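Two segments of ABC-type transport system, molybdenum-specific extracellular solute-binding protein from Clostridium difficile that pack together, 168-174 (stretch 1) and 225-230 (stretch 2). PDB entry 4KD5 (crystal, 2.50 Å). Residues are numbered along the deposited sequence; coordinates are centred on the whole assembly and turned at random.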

# COMPACT_ATOMS: atom_id res chain seq x y z
N TYR A 168 25.11 24.09 -13.38
CA TYR A 168 24.42 22.81 -13.51
C TYR A 168 23.73 22.73 -14.87
O TYR A 168 23.32 23.75 -15.41
CB TYR A 168 23.39 22.61 -12.40
CG TYR A 168 23.98 22.37 -11.03
CD1 TYR A 168 25.30 21.97 -10.87
CD2 TYR A 168 23.20 22.52 -9.89
CE1 TYR A 168 25.83 21.75 -9.62
CE2 TYR A 168 23.73 22.30 -8.64
CZ TYR A 168 25.04 21.91 -8.51
OH TYR A 168 25.57 21.69 -7.26
N PHE A 169 23.58 21.52 -15.42
CA PHE A 169 22.90 21.39 -16.70
C PHE A 169 21.45 21.85 -16.61
O PHE A 169 20.91 22.43 -17.55
CB PHE A 169 22.96 19.95 -17.20
CG PHE A 169 22.53 19.80 -18.63
CD1 PHE A 169 23.24 20.44 -19.65
CD2 PHE A 169 21.44 19.02 -18.96
CE1 PHE A 169 22.85 20.30 -20.97
CE2 PHE A 169 21.05 18.88 -20.29
CZ PHE A 169 21.75 19.52 -21.29
N SER A 170 20.83 21.61 -15.46
CA SER A 170 19.43 21.99 -15.25
C SER A 170 19.23 23.50 -15.24
O SER A 170 18.11 23.98 -15.44
CB SER A 170 18.89 21.37 -13.96
OG SER A 170 19.65 21.75 -12.83
N ASP A 171 20.30 24.25 -15.02
CA ASP A 171 20.24 25.70 -15.06
C ASP A 171 20.34 26.22 -16.49
O ASP A 171 20.20 27.42 -16.73
CB ASP A 171 21.38 26.31 -14.22
CG ASP A 171 21.28 25.96 -12.75
OD1 ASP A 171 20.16 25.95 -12.20
OD2 ASP A 171 22.34 25.71 -12.14
N THR A 172 20.57 25.32 -17.44
CA THR A 172 20.76 25.69 -18.84
C THR A 172 19.52 25.49 -19.70
O THR A 172 19.41 26.09 -20.77
CB THR A 172 21.92 24.93 -19.50
OG1 THR A 172 21.53 23.57 -19.75
CG2 THR A 172 23.14 24.95 -18.60
N VAL A 173 18.60 24.64 -19.25
CA VAL A 173 17.39 24.34 -20.03
C VAL A 173 16.54 25.59 -20.25
O VAL A 173 16.54 26.51 -19.42
CB VAL A 173 16.53 23.21 -19.40
CG1 VAL A 173 17.26 21.88 -19.48
CG2 VAL A 173 16.20 23.54 -17.96
N ASN A 174 15.85 25.63 -21.38
CA ASN A 174 15.00 26.76 -21.77
C ASN A 174 15.78 28.06 -21.97
O ASN A 174 15.25 29.15 -21.75
CB ASN A 174 13.85 26.96 -20.76
CG ASN A 174 12.64 27.63 -21.37
OD1 ASN A 174 12.53 28.86 -21.36
ND2 ASN A 174 11.71 26.84 -21.89
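Stretch 2 225-230: EEFGYK

Stretch 2 meets the short 3-10 segment F169-D171 and the loop that follows it at a close backbone approach centred on G228, whose CA lies 3.8 Å from the CA of S170. Taken end to end, the CA paths of the two stretches run in nearly opposite directions. A weakly bonded helix that begins earlier in the chain reaches about E225-E226; the chain then continues through F227 and G228, which adopts a positive phi (92/-3), and becomes extended at Y229 (-80/171). The contact is small, burying 244 Å² over both sides, and no hydrogen bond crosses it.

Glycine is what permits so close an approach. An ideal CB at G228 would point toward stretch 1 and lie 2.5 Å from the CA of S170, a clash, and 3.1 Å from both V173 CG1 and F169 O. The backbone angles alone also call for glycine, because a CB would be jammed against the preceding carbonyl oxygen.

Polar backbone atoms of stretch 2 are met largely by carbon. The carbonyl of F227 faces S170, with F227 O 3.3 Å from S170 CB and 3.5 Å from S170 CA, the latter a CA-H...O contact. G228 O lies near the plane of the F169 ring, at its edge, 3.3 Å from F169 CD2. V173, in its m rotamer, packs against the backbone leading into G228: V173 CG2 is 3.6 Å from F227 O, and V173 CG1 is 3.6 Å from G228 N. The CA-to-CB bond of F227 points sideways and the end of its side chain leads off; its closest contacts come through its carbonyl oxygen.

Nonpolar packing extends the contact. The CA-to-CB bond of Y229 points away from stretch 1, but its ring comes nearer, and S170 CB sits over one face in a CH-pi contact, 3.9 Å from the ring centroid and 14° off the normal.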

# COMPACT_ATOMS: atom_id res chain seq x y z
N GLU A 225 14.44 14.55 -16.86
CA GLU A 225 15.42 14.79 -17.92
C GLU A 225 14.99 15.88 -18.90
O GLU A 225 15.82 16.43 -19.63
CB GLU A 225 15.77 13.47 -18.64
CG GLU A 225 16.50 12.47 -17.75
CD GLU A 225 16.48 11.05 -18.30
OE1 GLU A 225 16.07 10.87 -19.46
OE2 GLU A 225 16.89 10.13 -17.56
N GLU A 226 13.70 16.20 -18.92
CA GLU A 226 13.21 17.34 -19.68
C GLU A 226 13.71 18.63 -19.05
O GLU A 226 13.82 19.66 -19.71
CB GLU A 226 11.67 17.36 -19.70
CG GLU A 226 11.02 16.17 -20.37
CD GLU A 226 9.51 16.15 -20.18
OE1 GLU A 226 8.96 17.14 -19.66
OE2 GLU A 226 8.87 15.14 -20.55
N PHE A 227 14.01 18.57 -17.76
CA PHE A 227 14.37 19.76 -17.01
C PHE A 227 15.86 19.82 -16.69
O PHE A 227 16.29 20.58 -15.83
CB PHE A 227 13.50 19.86 -15.74
CG PHE A 227 12.04 20.11 -16.03
CD1 PHE A 227 11.54 21.40 -16.09
CD2 PHE A 227 11.17 19.05 -16.26
CE1 PHE A 227 10.20 21.63 -16.36
CE2 PHE A 227 9.83 19.27 -16.53
CZ PHE A 227 9.35 20.57 -16.58
N GLY A 228 16.64 19.01 -17.41
CA GLY A 228 18.09 19.08 -17.32
C GLY A 228 18.71 18.14 -16.30
O GLY A 228 19.94 18.07 -16.18
N TYR A 229 17.87 17.43 -15.57
CA TYR A 229 18.38 16.46 -14.61
C TYR A 229 18.77 15.17 -15.31
O TYR A 229 18.50 14.99 -16.50
CB TYR A 229 17.36 16.22 -13.49
CG TYR A 229 17.11 17.47 -12.70
CD1 TYR A 229 17.95 17.83 -11.66
CD2 TYR A 229 16.05 18.30 -13.01
CE1 TYR A 229 17.74 18.98 -10.94
CE2 TYR A 229 15.82 19.46 -12.29
CZ TYR A 229 16.67 19.79 -11.26
OH TYR A 229 16.45 20.94 -10.54
N LYS A 230 19.41 14.27 -14.58
CA LYS A 230 19.97 13.07 -15.18
C LYS A 230 19.70 11.84 -14.33
O LYS A 230 19.61 11.93 -13.10
CB LYS A 230 21.47 13.25 -15.41
CG LYS A 230 22.03 12.47 -16.58
CD LYS A 230 22.74 11.22 -16.09
CE LYS A 230 22.95 10.22 -17.22
NZ LYS A 230 23.66 9.00 -16.75